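Local coordinates for ABC transporter, substrate binding protein (Polyamine) (Agrobacterium tumefaciens, PDB 4EUO) that serves as a periplasmic solute-binding protein that binds gamma-aminobutyric acid selectively, probably for delivery to an ABC transporter, at residues A64-P69 against H300-G305; F123-F128 against D170-D175; G141-A146 against D163-K168; V152-L157 against S288-D293; I176-G181 against Y309-K314. All coordinates share one frame; numbering follows the deposited sequence.

Contact 1 of 5, residues A64-P69 against H300-G305; sequences AAQAGP and HRDEIG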
# COMPACT_ATOMS: atom_id res chain seq x y z
N ALA A 64 7.62 -1.18 -8.06
CA ALA A 64 7.26 -1.12 -9.49
C ALA A 64 8.23 -0.25 -10.27
O ALA A 64 8.58 -0.61 -11.41
CB ALA A 64 5.87 -0.53 -9.64
N ALA A 65 8.65 0.89 -9.70
CA ALA A 65 9.48 1.86 -10.41
C ALA A 65 10.90 1.39 -10.61
O ALA A 65 11.62 2.01 -11.40
CB ALA A 65 9.42 3.22 -9.72
N GLN A 66 11.33 0.35 -9.91
CA GLN A 66 12.68 -0.15 -10.16
C GLN A 66 12.73 -1.58 -10.69
O GLN A 66 13.82 -2.01 -11.07
CB GLN A 66 13.58 0.08 -8.96
CG GLN A 66 13.06 -0.56 -7.70
CD GLN A 66 13.48 -1.97 -7.51
OE1 GLN A 66 14.66 -2.26 -7.26
NE2 GLN A 66 12.51 -2.90 -7.61
N ALA A 67 11.62 -2.30 -10.73
CA ALA A 67 11.65 -3.71 -11.13
C ALA A 67 11.80 -3.91 -12.66
O ALA A 67 12.36 -4.92 -13.07
CB ALA A 67 10.42 -4.44 -10.59
N GLY A 68 11.37 -2.94 -13.45
CA GLY A 68 11.49 -3.07 -14.92
C GLY A 68 12.91 -3.22 -15.46
O GLY A 68 13.26 -4.25 -16.07
N PRO A 69 13.81 -2.27 -15.09
CA PRO A 69 15.22 -2.36 -15.50
C PRO A 69 15.95 -3.61 -15.01
O PRO A 69 16.97 -3.99 -15.59
CB PRO A 69 15.85 -1.10 -14.88
CG PRO A 69 14.73 -0.14 -14.77
CD PRO A 69 13.54 -1.00 -14.38
N HIS A 300 16.97 4.01 -4.45
CA HIS A 300 17.85 3.56 -3.37
C HIS A 300 17.29 2.29 -2.73
O HIS A 300 17.63 1.95 -1.59
CB HIS A 300 17.90 4.67 -2.29
CG HIS A 300 18.31 6.03 -2.79
ND1 HIS A 300 19.63 6.48 -2.76
CD2 HIS A 300 17.54 7.00 -3.32
CE1 HIS A 300 19.60 7.70 -3.29
NE2 HIS A 300 18.36 8.06 -3.65
N ARG A 301 16.46 1.55 -3.48
CA ARG A 301 15.70 0.47 -2.85
C ARG A 301 16.50 -0.60 -2.17
O ARG A 301 16.20 -0.98 -1.03
CB ARG A 301 14.68 -0.11 -3.82
CG ARG A 301 13.48 -0.75 -3.14
CD ARG A 301 12.44 -1.24 -4.15
NE ARG A 301 11.33 -1.86 -3.43
CZ ARG A 301 11.35 -3.08 -2.91
NH1 ARG A 301 12.34 -3.92 -3.21
NH2 ARG A 301 10.34 -3.51 -2.16
N ASP A 302 17.53 -1.11 -2.88
CA ASP A 302 18.32 -2.19 -2.32
C ASP A 302 19.11 -1.74 -1.11
O ASP A 302 19.19 -2.47 -0.11
CB ASP A 302 19.27 -2.74 -3.39
CG ASP A 302 18.55 -3.31 -4.58
OD1 ASP A 302 17.43 -3.81 -4.40
OD2 ASP A 302 19.12 -3.26 -5.69
N GLU A 303 19.66 -0.53 -1.16
CA GLU A 303 20.47 -0.05 -0.06
C GLU A 303 19.67 0.24 1.19
O GLU A 303 20.07 -0.11 2.29
CB GLU A 303 21.31 1.15 -0.48
CG GLU A 303 22.43 1.51 0.48
CD GLU A 303 23.33 0.39 0.98
OE1 GLU A 303 23.75 -0.46 0.17
OE2 GLU A 303 23.65 0.40 2.19
N ILE A 304 18.50 0.87 1.02
CA ILE A 304 17.67 1.10 2.19
C ILE A 304 17.25 -0.25 2.77
O ILE A 304 17.30 -0.43 3.99
CB ILE A 304 16.45 1.99 1.88
CG1 ILE A 304 16.87 3.38 1.36
CG2 ILE A 304 15.58 2.12 3.12
CD1 ILE A 304 15.72 4.15 0.72
N GLY A 305 16.89 -1.20 1.91
CA GLY A 305 16.48 -2.52 2.40
C GLY A 305 17.56 -3.20 3.22
O GLY A 305 17.31 -3.72 4.32
O HOH W 1 14.82 -3.84 -4.53
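Arg301 lies across Gln66 at about a right angle, joining the first turn of helix 301-313 to helix 61-67 in this two-lobed periplasmic binding protein. The backbones stay well apart, with Gln66 CA and Arg301 CA 7.9 Å from each other, so two long side chains are needed to close the gap. Arginine suits the place because its methylenes can cover the amide while the guanidinium reaches on to Asp62; CG opposite the backbone N (chi1 -154°) and an extended chain put them there. Its aliphatic part passes over the amide of Gln66, where Arg301 CD comes 3.6 Å from Gln66 CD. Gln66 meets it with a chain bent at chi2 (87°), and the amide plane is turned 43° from the guanidinium plane. Beyond this crossing, Arg301 NE forms a salt bridge with Asp62, in the same helix as Gln66, which fixes the guanidinium on that side. Helix 61-67 follows strand 56-60, whose last residue, Glu60, lines the ligand pocket. Next along the chain, the exposed Asp302 sends its carboxylate toward the amide. Here Lys70 is the shared cation, in a salt bridge with Asp302 OD1 and a hydrogen bond with Gln66 OE1, while Gln66 NE2 is held by the carbonyl of Tyr63. Farther on, Ile304 N bonds back to His300 O as the helix gets under way. One water ties the three side chains together, lying in plane at the guanidinium edge: it accepts from Arg301 NH1 at 2.8 Å and donates to Gln66 OE1 at 3.2 Å and to Asp302 OD1 at 2.6 Å.

Contact 2 of 5, residues F123-F128 against D170-D175; sequences FDTAKF and DTIKSD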
# COMPACT_ATOMS: atom_id res chain seq x y z
N PHE A 123 5.37 7.41 19.23
CA PHE A 123 6.72 7.13 19.66
C PHE A 123 6.94 7.45 21.16
O PHE A 123 8.07 7.33 21.62
CB PHE A 123 7.74 7.85 18.77
CG PHE A 123 8.01 7.11 17.47
CD1 PHE A 123 9.19 6.41 17.28
CD2 PHE A 123 7.08 7.14 16.44
CE1 PHE A 123 9.42 5.70 16.10
CE2 PHE A 123 7.32 6.45 15.24
CZ PHE A 123 8.49 5.74 15.08
N ASP A 124 5.86 7.77 21.90
CA ASP A 124 6.01 8.12 23.32
C ASP A 124 5.42 6.99 24.16
O ASP A 124 4.23 6.97 24.42
CB ASP A 124 5.34 9.48 23.62
CG ASP A 124 5.66 10.03 24.99
OD1 ASP A 124 5.92 9.23 25.90
OD2 ASP A 124 5.59 11.28 25.17
N THR A 125 6.28 6.06 24.57
CA THR A 125 5.86 4.92 25.40
C THR A 125 5.53 5.29 26.84
O THR A 125 4.82 4.53 27.49
CB THR A 125 6.88 3.80 25.34
OG1 THR A 125 8.13 4.28 25.84
CG2 THR A 125 7.05 3.24 23.94
N ALA A 126 6.00 6.45 27.34
CA ALA A 126 5.66 6.84 28.72
C ALA A 126 4.21 7.30 28.78
O ALA A 126 3.45 6.88 29.64
CB ALA A 126 6.58 7.95 29.19
N LYS A 127 3.82 8.13 27.82
CA LYS A 127 2.50 8.69 27.76
C LYS A 127 1.47 7.76 27.15
O LYS A 127 0.29 7.82 27.50
CB LYS A 127 2.54 9.99 26.99
CG LYS A 127 1.30 10.81 27.10
CD LYS A 127 1.70 12.21 27.35
CE LYS A 127 0.72 13.19 26.79
NZ LYS A 127 -0.09 13.73 27.91
N PHE A 128 1.91 6.90 26.20
CA PHE A 128 1.03 5.97 25.50
C PHE A 128 1.67 4.62 25.64
O PHE A 128 2.37 4.16 24.73
CB PHE A 128 0.89 6.39 24.03
CG PHE A 128 0.28 7.76 23.86
CD1 PHE A 128 -1.09 7.91 23.69
CD2 PHE A 128 1.08 8.89 23.85
CE1 PHE A 128 -1.65 9.18 23.52
CE2 PHE A 128 0.51 10.17 23.73
CZ PHE A 128 -0.86 10.30 23.59
N ASP A 170 14.99 3.01 17.78
CA ASP A 170 15.61 2.31 18.91
C ASP A 170 14.95 2.67 20.23
O ASP A 170 14.92 1.82 21.13
CB ASP A 170 17.09 2.66 18.99
CG ASP A 170 17.97 1.89 18.04
OD1 ASP A 170 17.48 0.89 17.47
OD2 ASP A 170 19.15 2.27 17.88
N THR A 171 14.42 3.91 20.37
CA THR A 171 13.80 4.32 21.63
C THR A 171 12.54 3.52 21.97
O THR A 171 12.10 3.51 23.13
CB THR A 171 13.49 5.82 21.66
OG1 THR A 171 12.40 6.13 20.78
CG2 THR A 171 14.71 6.70 21.35
N ILE A 172 11.92 2.85 20.96
CA ILE A 172 10.69 2.09 21.19
C ILE A 172 10.78 0.68 20.66
O ILE A 172 9.77 -0.03 20.71
CB ILE A 172 9.46 2.81 20.55
CG1 ILE A 172 9.56 2.84 19.00
CG2 ILE A 172 9.28 4.22 21.12
CD1 ILE A 172 8.20 3.06 18.30
N LYS A 173 11.96 0.25 20.18
CA LYS A 173 12.14 -1.02 19.50
C LYS A 173 11.56 -2.21 20.25
O LYS A 173 10.89 -3.04 19.64
CB LYS A 173 13.60 -1.26 19.14
CG LYS A 173 13.80 -2.29 18.04
CD LYS A 173 15.27 -2.47 17.76
CE LYS A 173 15.50 -3.36 16.58
NZ LYS A 173 16.96 -3.67 16.47
N SER A 174 11.79 -2.30 21.57
CA SER A 174 11.29 -3.46 22.33
C SER A 174 9.78 -3.47 22.47
O SER A 174 9.21 -4.47 22.89
CB SER A 174 11.96 -3.58 23.69
OG SER A 174 11.51 -2.56 24.56
N ASP A 175 9.12 -2.35 22.13
CA ASP A 175 7.67 -2.26 22.22
C ASP A 175 6.97 -2.39 20.86
O ASP A 175 5.75 -2.24 20.78
CB ASP A 175 7.20 -1.03 23.01
CG ASP A 175 7.29 -1.28 24.52
OD1 ASP A 175 6.97 -2.43 24.97
OD2 ASP A 175 7.67 -0.36 25.25
O HOH W 2 10.70 8.20 21.19
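Ile172 and Phe123 make the main apolar contact, a CH-pi interaction in which Ile172 CD1 sits over one face of the phenyl ring. The methyl is 3.9 Å from the ring centroid and 26° off the normal, displaced toward the CD1 and CE1 rim. Ile172 can reach in two directions because it is beta-branched: CG1, placed between its own backbone N and carbonyl carbon (chi1 65°), carries CD1 to the ring, while CG2 points to Thr125 and to the carbonyl of Phe123. Ile172 CG2 meets Thr125 CG2 at 3.7 Å, and it also lies 3.4 Å from the carbonyl oxygen Phe123 O. Beside it, Thr125 CG2 lies 3.9 Å from Asp175 OD2, a plain van der Waals contact.

The polar link between the segments is indirect. A water donates both to Phe123 O, at 2.8 Å, and to Thr171 OG1, at 2.7 Å, Phe123 being the first residue beyond helix 119-122. Within 123-128, Asp124 OD1 accepts from Lys127 N over 3.1 Å in a nearly straight bond, an Asx motif that shapes the turn following Phe123.

Each loop runs from a helix into a strand, 132-135 or 176-179, and Asp175 is backbone-bonded to Arg132. The packing therefore brings together the entrances to two neighbouring parallel strands, as expected of the alpha/beta layering in a periplasmic binding protein lobe.

Contact 3 of 5, residues G141-A146 against D163-K168; sequences GVIEAA and DRAFKK. With SO4 (sulfate ion), chain F.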
# COMPACT_ATOMS: atom_id res chain seq x y z
N GLY A 141 7.48 4.52 4.67
CA GLY A 141 6.50 4.70 5.73
C GLY A 141 7.07 4.78 7.13
O GLY A 141 6.93 5.81 7.81
N VAL A 142 7.68 3.69 7.61
CA VAL A 142 8.13 3.65 9.02
C VAL A 142 9.28 4.61 9.24
O VAL A 142 9.29 5.35 10.25
CB VAL A 142 8.51 2.23 9.45
CG1 VAL A 142 9.05 2.27 10.86
CG2 VAL A 142 7.30 1.32 9.41
N ILE A 143 10.26 4.64 8.34
CA ILE A 143 11.39 5.55 8.51
C ILE A 143 10.88 7.00 8.51
O ILE A 143 11.28 7.79 9.36
CB ILE A 143 12.43 5.26 7.40
CG1 ILE A 143 13.16 3.93 7.71
CG2 ILE A 143 13.42 6.45 7.25
CD1 ILE A 143 13.87 3.31 6.54
N GLU A 144 9.99 7.34 7.58
CA GLU A 144 9.43 8.69 7.54
C GLU A 144 8.65 9.00 8.82
O GLU A 144 8.82 10.08 9.39
CB GLU A 144 8.51 8.86 6.32
CG GLU A 144 9.21 8.90 4.96
CD GLU A 144 9.55 7.57 4.31
OE1 GLU A 144 9.42 6.50 4.95
OE2 GLU A 144 9.91 7.62 3.11
N ALA A 145 7.86 8.05 9.32
CA ALA A 145 7.12 8.30 10.56
C ALA A 145 8.08 8.55 11.72
O ALA A 145 7.82 9.45 12.54
CB ALA A 145 6.20 7.13 10.85
N ALA A 146 9.18 7.78 11.82
CA ALA A 146 10.16 7.98 12.89
C ALA A 146 10.78 9.39 12.77
O ALA A 146 10.94 10.08 13.79
CB ALA A 146 11.25 6.92 12.77
N ASP A 163 20.28 7.12 9.87
CA ASP A 163 20.83 7.00 11.22
C ASP A 163 19.92 7.64 12.22
O ASP A 163 19.65 7.06 13.28
CB ASP A 163 22.23 7.63 11.28
CG ASP A 163 23.34 6.78 10.68
OD1 ASP A 163 23.10 5.58 10.41
OD2 ASP A 163 24.46 7.31 10.50
N ARG A 164 19.37 8.81 11.88
CA ARG A 164 18.48 9.50 12.79
C ARG A 164 17.18 8.69 12.97
O ARG A 164 16.67 8.56 14.08
CB ARG A 164 18.18 10.89 12.24
CG ARG A 164 17.25 11.71 13.09
CD ARG A 164 17.11 13.10 12.52
NE ARG A 164 16.19 13.89 13.32
CZ ARG A 164 16.02 15.21 13.16
NH1 ARG A 164 16.67 15.87 12.21
NH2 ARG A 164 15.18 15.88 13.95
N ALA A 165 16.63 8.15 11.86
CA ALA A 165 15.41 7.35 11.94
C ALA A 165 15.63 6.12 12.80
O ALA A 165 14.77 5.81 13.64
CB ALA A 165 14.96 6.94 10.55
N PHE A 166 16.75 5.42 12.62
CA PHE A 166 17.01 4.21 13.40
C PHE A 166 17.23 4.54 14.88
O PHE A 166 16.76 3.79 15.75
CB PHE A 166 18.21 3.47 12.81
CG PHE A 166 18.01 2.89 11.43
CD1 PHE A 166 16.81 2.28 11.07
CD2 PHE A 166 19.04 2.91 10.49
CE1 PHE A 166 16.64 1.74 9.78
CE2 PHE A 166 18.87 2.35 9.22
CZ PHE A 166 17.66 1.80 8.86
N LYS A 167 17.90 5.68 15.18
CA LYS A 167 18.04 6.07 16.59
C LYS A 167 16.68 6.33 17.23
O LYS A 167 16.44 5.93 18.37
CB LYS A 167 18.92 7.32 16.73
CG LYS A 167 20.39 6.98 16.52
CD LYS A 167 21.31 8.20 16.66
CE LYS A 167 22.76 7.82 16.53
NZ LYS A 167 23.65 9.02 16.56
N LYS A 168 15.75 6.96 16.48
CA LYS A 168 14.42 7.22 17.00
C LYS A 168 13.65 5.89 17.18
O LYS A 168 12.98 5.68 18.19
CB LYS A 168 13.65 8.18 16.07
CG LYS A 168 12.25 8.58 16.58
CD LYS A 168 12.26 9.25 17.97
CE LYS A 168 10.93 9.90 18.19
NZ LYS A 168 10.83 10.46 19.57
S SO4 F . 22.49 8.17 6.50
O1 SO4 F . 23.17 7.25 5.62
O2 SO4 F . 23.28 9.42 6.62
O3 SO4 F . 21.15 8.49 5.99
O4 SO4 F . 22.37 7.49 7.78
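Ile143 lays its CG2 methyl against the methyl of Ala165, with Ile143 CG2 and Ala165 CB 3.7 Å apart. CG2 stands opposite the backbone N, and the other branch carries CD1 to Ile304 of helix 301-313; Trp308 also touches Ile143. One turn later Ala146 CB rests on the carbonyl Ala165 O at 3.8 Å. Alanine at both positions permits the close approach: Ala146 CA and Ala165 CA are separated by 5.4 Å, and the short helix axes by 8.7 Å at a crossing angle of 79°. Both helices belong to the connection between parallel strands 132-135 and 176-179, a beta-alpha-beta crossover of the binding-protein fold. Lys168 uses its aliphatic root here: Lys168 CG lies 3.4 Å from Ala146 O, and a bend at chi2 (58°) carries the amine past the other helix. At the start of helix 142-149, Glu144 OE1 accepts from Gly141 N, the N-cap residue, tying the Glu144 side chain back to the start of the helix. The other helix meets a sulfate, probably from the crystallisation liquor, through Asp163 N and SO4 O4 at 3.0 Å, with Leu162 N and Arg307 also donating to the anion.

Contact 4 of 5, residues V152-L157 against S288-D293; sequences VTADKL and SQVNAD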
# COMPACT_ATOMS: atom_id res chain seq x y z
N VAL A 152 11.41 16.18 12.27
CA VAL A 152 11.69 16.55 10.87
C VAL A 152 10.39 17.04 10.24
O VAL A 152 9.35 16.39 10.39
CB VAL A 152 12.28 15.36 10.06
CG1 VAL A 152 12.51 15.74 8.59
CG2 VAL A 152 13.57 14.88 10.68
N THR A 153 10.43 18.19 9.53
CA THR A 153 9.22 18.68 8.89
C THR A 153 8.96 17.92 7.61
O THR A 153 9.91 17.39 7.00
CB THR A 153 9.24 20.19 8.72
OG1 THR A 153 10.29 20.52 7.83
CG2 THR A 153 9.41 20.92 10.05
N ALA A 154 7.71 17.85 7.21
CA ALA A 154 7.29 17.09 6.05
C ALA A 154 8.11 17.38 4.82
O ALA A 154 8.63 16.46 4.20
CB ALA A 154 5.82 17.34 5.78
N ASP A 155 8.34 18.67 4.52
CA ASP A 155 9.08 19.02 3.32
C ASP A 155 10.58 18.78 3.37
O ASP A 155 11.22 18.95 2.33
CB ASP A 155 8.75 20.46 2.85
CG ASP A 155 8.70 21.55 3.90
OD1 ASP A 155 8.04 22.59 3.64
OD2 ASP A 155 9.28 21.35 4.99
N LYS A 156 11.12 18.34 4.51
CA LYS A 156 12.57 18.13 4.64
C LYS A 156 12.94 16.65 4.89
O LYS A 156 14.05 16.37 5.31
CB LYS A 156 13.14 18.99 5.79
CG LYS A 156 12.87 20.50 5.61
CD LYS A 156 14.10 21.27 5.14
CE LYS A 156 14.96 21.78 6.28
NZ LYS A 156 16.19 22.45 5.79
N LEU A 157 12.05 15.72 4.56
CA LEU A 157 12.34 14.31 4.81
C LEU A 157 13.43 13.74 3.92
O LEU A 157 14.18 12.90 4.38
CB LEU A 157 11.08 13.46 4.60
CG LEU A 157 10.08 13.57 5.74
CD1 LEU A 157 8.75 12.98 5.30
CD2 LEU A 157 10.57 12.83 7.01
N SER A 288 -3.24 17.83 7.19
CA SER A 288 -1.89 17.59 7.68
C SER A 288 -1.53 16.25 7.08
O SER A 288 -1.93 15.19 7.58
CB SER A 288 -1.90 17.49 9.20
OG SER A 288 -0.60 17.19 9.64
N GLN A 289 -0.81 16.29 5.97
CA GLN A 289 -0.46 15.09 5.21
C GLN A 289 0.98 15.19 4.72
O GLN A 289 1.48 16.28 4.38
CB GLN A 289 -1.42 14.99 4.01
CG GLN A 289 -1.27 13.71 3.17
CD GLN A 289 -2.37 13.59 2.19
OE1 GLN A 289 -2.44 14.37 1.22
NE2 GLN A 289 -3.24 12.61 2.35
N VAL A 290 1.63 14.03 4.64
CA VAL A 290 3.03 13.89 4.17
C VAL A 290 3.00 12.96 2.96
O VAL A 290 2.32 11.94 3.00
CB VAL A 290 3.87 13.31 5.33
CG1 VAL A 290 5.30 13.03 4.88
CG2 VAL A 290 3.88 14.26 6.53
N ASN A 291 3.73 13.27 1.90
CA ASN A 291 3.73 12.42 0.73
C ASN A 291 5.02 11.65 0.67
O ASN A 291 6.08 12.25 0.50
CB ASN A 291 3.53 13.28 -0.52
CG ASN A 291 2.28 14.13 -0.42
OD1 ASN A 291 2.34 15.37 -0.45
ND2 ASN A 291 1.13 13.51 -0.25
N ALA A 292 4.99 10.32 0.82
CA ALA A 292 6.21 9.55 0.67
C ALA A 292 6.68 9.63 -0.77
O ALA A 292 5.87 9.72 -1.71
CB ALA A 292 6.01 8.10 1.10
N ASP A 293 8.00 9.58 -0.94
CA ASP A 293 8.58 9.70 -2.28
C ASP A 293 9.01 8.33 -2.75
O ASP A 293 10.07 7.81 -2.38
CB ASP A 293 9.76 10.67 -2.25
CG ASP A 293 10.32 10.98 -3.63
OD1 ASP A 293 10.08 10.19 -4.56
OD2 ASP A 293 10.93 12.06 -3.77
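Ala154 and Val290 bring the backbones within 5.6 Å, CA to CA, where a short 3-10 turn in 152-157 faces strand 289-291. Farther along they diverge, and Leu157 CA and Ala292 CA are 8.8 Å apart. The turn is held by Lys156 N donating to Thr153 O, while Thr153 OG1 gives a hydrogen bond to Asp155 OD2 over 3.1 Å, meeting that oxygen almost along its C-O axis. The side chains of Thr153 and Asp155 project from the side of the turn facing away from the strand, whereas Ala154 and Leu157 face it.

Val290 is the side chain both partners use, and its two methyls divide the work. CG2, beside the backbone N, touches Ala154 CB at 3.7 Å. CG1, turned opposite that N (chi1 175°), meets Leu157 CD1 at 3.5 Å, closer than ordinary carbon contact and a sign of tight fitting. Alanine suffices where the backbones are close; Leu157, whose CA is 9.3 Å from Val290 CA, needs its longer branch to reach the same valine. The two chains, Leu157 and Val290, cross at nearly a right angle, and Leu148 of helix 142-149 also packs on Val290.

Strand 289-291 runs parallel to strand 215-229, through backbone bonds from Val290 to Asn221 and Thr223. The contact thus packs a loop within the crossover between strands 132-135 and 176-179 onto a short strand added to the mixed sheet of the periplasmic binding-protein fold.

Contact 5 of 5, residues I176-G181 against Y309-K314; sequences IIWWSG and YAWQAK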
# COMPACT_ATOMS: atom_id res chain seq x y z
N ILE A 176 7.74 -2.76 19.83
CA ILE A 176 7.15 -2.95 18.51
C ILE A 176 6.75 -4.42 18.29
O ILE A 176 7.56 -5.35 18.54
CB ILE A 176 8.14 -2.50 17.39
CG1 ILE A 176 8.43 -0.99 17.50
CG2 ILE A 176 7.56 -2.89 15.99
CD1 ILE A 176 9.46 -0.48 16.53
N ILE A 177 5.56 -4.64 17.76
CA ILE A 177 5.17 -5.93 17.23
C ILE A 177 4.98 -5.62 15.71
O ILE A 177 4.20 -4.72 15.35
CB ILE A 177 3.87 -6.50 17.82
CG1 ILE A 177 4.04 -6.77 19.32
CG2 ILE A 177 3.48 -7.81 17.07
CD1 ILE A 177 2.81 -7.28 20.00
N TRP A 178 5.70 -6.32 14.86
CA TRP A 178 5.66 -6.03 13.43
C TRP A 178 4.49 -6.69 12.75
O TRP A 178 4.10 -7.79 13.14
CB TRP A 178 6.96 -6.54 12.78
CG TRP A 178 8.18 -5.95 13.41
CD1 TRP A 178 8.99 -6.54 14.35
CD2 TRP A 178 8.75 -4.68 13.12
NE1 TRP A 178 10.03 -5.70 14.67
CE2 TRP A 178 9.90 -4.53 13.94
CE3 TRP A 178 8.39 -3.61 12.26
CZ2 TRP A 178 10.70 -3.38 13.91
CZ3 TRP A 178 9.19 -2.48 12.23
CH2 TRP A 178 10.32 -2.37 13.05
N TRP A 179 3.91 -6.00 11.74
CA TRP A 179 2.87 -6.64 10.91
C TRP A 179 3.48 -6.96 9.56
O TRP A 179 4.09 -6.11 8.90
CB TRP A 179 1.54 -5.85 10.80
CG TRP A 179 1.60 -4.42 10.35
CD1 TRP A 179 1.68 -3.32 11.15
CD2 TRP A 179 1.45 -3.93 9.01
NE1 TRP A 179 1.60 -2.17 10.40
CE2 TRP A 179 1.48 -2.52 9.08
CE3 TRP A 179 1.28 -4.54 7.76
CZ2 TRP A 179 1.30 -1.71 7.95
CZ3 TRP A 179 1.09 -3.74 6.65
CH2 TRP A 179 1.14 -2.34 6.75
N SER A 180 3.30 -8.24 9.16
CA SER A 180 3.84 -8.72 7.88
C SER A 180 2.91 -8.46 6.72
O SER A 180 3.35 -8.52 5.57
CB SER A 180 4.07 -10.22 7.95
OG SER A 180 5.11 -10.48 8.88
N GLY A 181 1.64 -8.29 7.00
CA GLY A 181 0.66 -8.08 5.96
C GLY A 181 -0.59 -7.47 6.54
O GLY A 181 -0.69 -7.26 7.75
N TYR A 309 16.91 -4.14 7.24
CA TYR A 309 16.98 -5.49 7.81
C TYR A 309 18.15 -5.65 8.76
O TYR A 309 17.99 -6.30 9.80
CB TYR A 309 16.94 -6.57 6.72
CG TYR A 309 15.64 -6.55 5.96
CD1 TYR A 309 14.42 -6.73 6.62
CD2 TYR A 309 15.61 -6.30 4.59
CE1 TYR A 309 13.22 -6.68 5.92
CE2 TYR A 309 14.41 -6.24 3.89
CZ TYR A 309 13.21 -6.41 4.57
OH TYR A 309 12.04 -6.31 3.87
N ALA A 310 19.28 -5.00 8.47
CA ALA A 310 20.43 -5.05 9.40
C ALA A 310 20.08 -4.36 10.71
O ALA A 310 20.35 -4.89 11.78
CB ALA A 310 21.64 -4.40 8.77
N TRP A 311 19.35 -3.23 10.64
CA TRP A 311 18.97 -2.54 11.86
C TRP A 311 17.98 -3.40 12.67
O TRP A 311 18.09 -3.48 13.90
CB TRP A 311 18.37 -1.15 11.54
CG TRP A 311 17.65 -0.59 12.72
CD1 TRP A 311 18.22 -0.03 13.82
CD2 TRP A 311 16.24 -0.71 13.01
NE1 TRP A 311 17.26 0.23 14.77
CE2 TRP A 311 16.04 -0.19 14.30
CE3 TRP A 311 15.14 -1.23 12.31
CZ2 TRP A 311 14.79 -0.16 14.91
CZ3 TRP A 311 13.89 -1.20 12.91
CH2 TRP A 311 13.73 -0.68 14.21
N GLN A 312 17.02 -4.05 12.00
CA GLN A 312 16.07 -4.89 12.71
C GLN A 312 16.79 -5.98 13.51
O GLN A 312 16.39 -6.29 14.64
CB GLN A 312 15.08 -5.53 11.73
CG GLN A 312 13.94 -4.57 11.35
CD GLN A 312 12.93 -5.26 10.49
OE1 GLN A 312 13.27 -6.07 9.64
NE2 GLN A 312 11.65 -4.91 10.65
N ALA A 313 17.89 -6.51 12.94
CA ALA A 313 18.65 -7.60 13.59
C ALA A 313 19.68 -7.13 14.61
O ALA A 313 20.19 -7.94 15.39
CB ALA A 313 19.30 -8.47 12.53
N LYS A 314 19.96 -5.83 14.67
CA LYS A 314 20.92 -5.23 15.61
C LYS A 314 20.46 -5.37 17.06
O LYS A 314 19.28 -5.21 17.36
CB LYS A 314 21.17 -3.75 15.24
CG LYS A 314 22.11 -2.97 16.17
CD LYS A 314 22.52 -1.60 15.60
CE LYS A 314 21.40 -0.58 15.53
NZ LYS A 314 21.02 -0.06 16.86
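Trp178, in a weakly bonded strand, faces the last turns of helix 301-313 with the backbones far apart: Trp178 CA and Gln312 CA, the nearest pair, are 10.5 Å from each other, so only large side chains can meet. The indole of Trp178 is held from both faces. Ile176 CG2 covers the centre of one, and Gln312 NE2 stands 3.5 Å above the plane of the other, displaced toward the rim, with Gln312 NE2 to Trp178 CZ2 measuring 3.7 Å. Gln312 reaches so far because its chain is extended beyond CG, with chi2 -175°. Its amide plane is tilted 75° to the indole, and NE2 also donates a hydrogen bond to the carbonyl of Lys136. Trp311 comes from the side: its six-membered ring approaches that of Trp178 with Trp311 CZ3 3.8 Å from Trp178 CH2, and this CH2 lies at the Trp311 edge, near its plane. Tryptophan serves well here, offering a broad apolar edge while its NE1 is hydrogen-bonded to Asp170. Phe166 of helix 162-170 stacks on Trp311, and Phe134 of strand 132-135 touches Trp178, so the end of helix 301-313 is seated between helix 162-170 and the side chains that strands 132-135 and 176-179 turn toward it.

How the contacts relate
From the N terminus, contact 1 opens at helix 61-67 and closes at helix 301-313, so contacts 2, 3 and 4 all fall within its span. Inside, contact 2 runs from 123-128 to 170-175 and encloses contact 3, whose two helices pack within the same crossover; Phe123 touches Ala146 between them. Contact 4 starts at 152-157, inside both, and crosses them by reaching strand 289-291. Contact 5 opens at strand 176-179, after contacts 2 and 3 have closed, and crosses contacts 1 and 4 to reach the C-terminal end of helix 301-313. That helix thus joins helix 61-67 at one end to the crossover layer and sheet at the other.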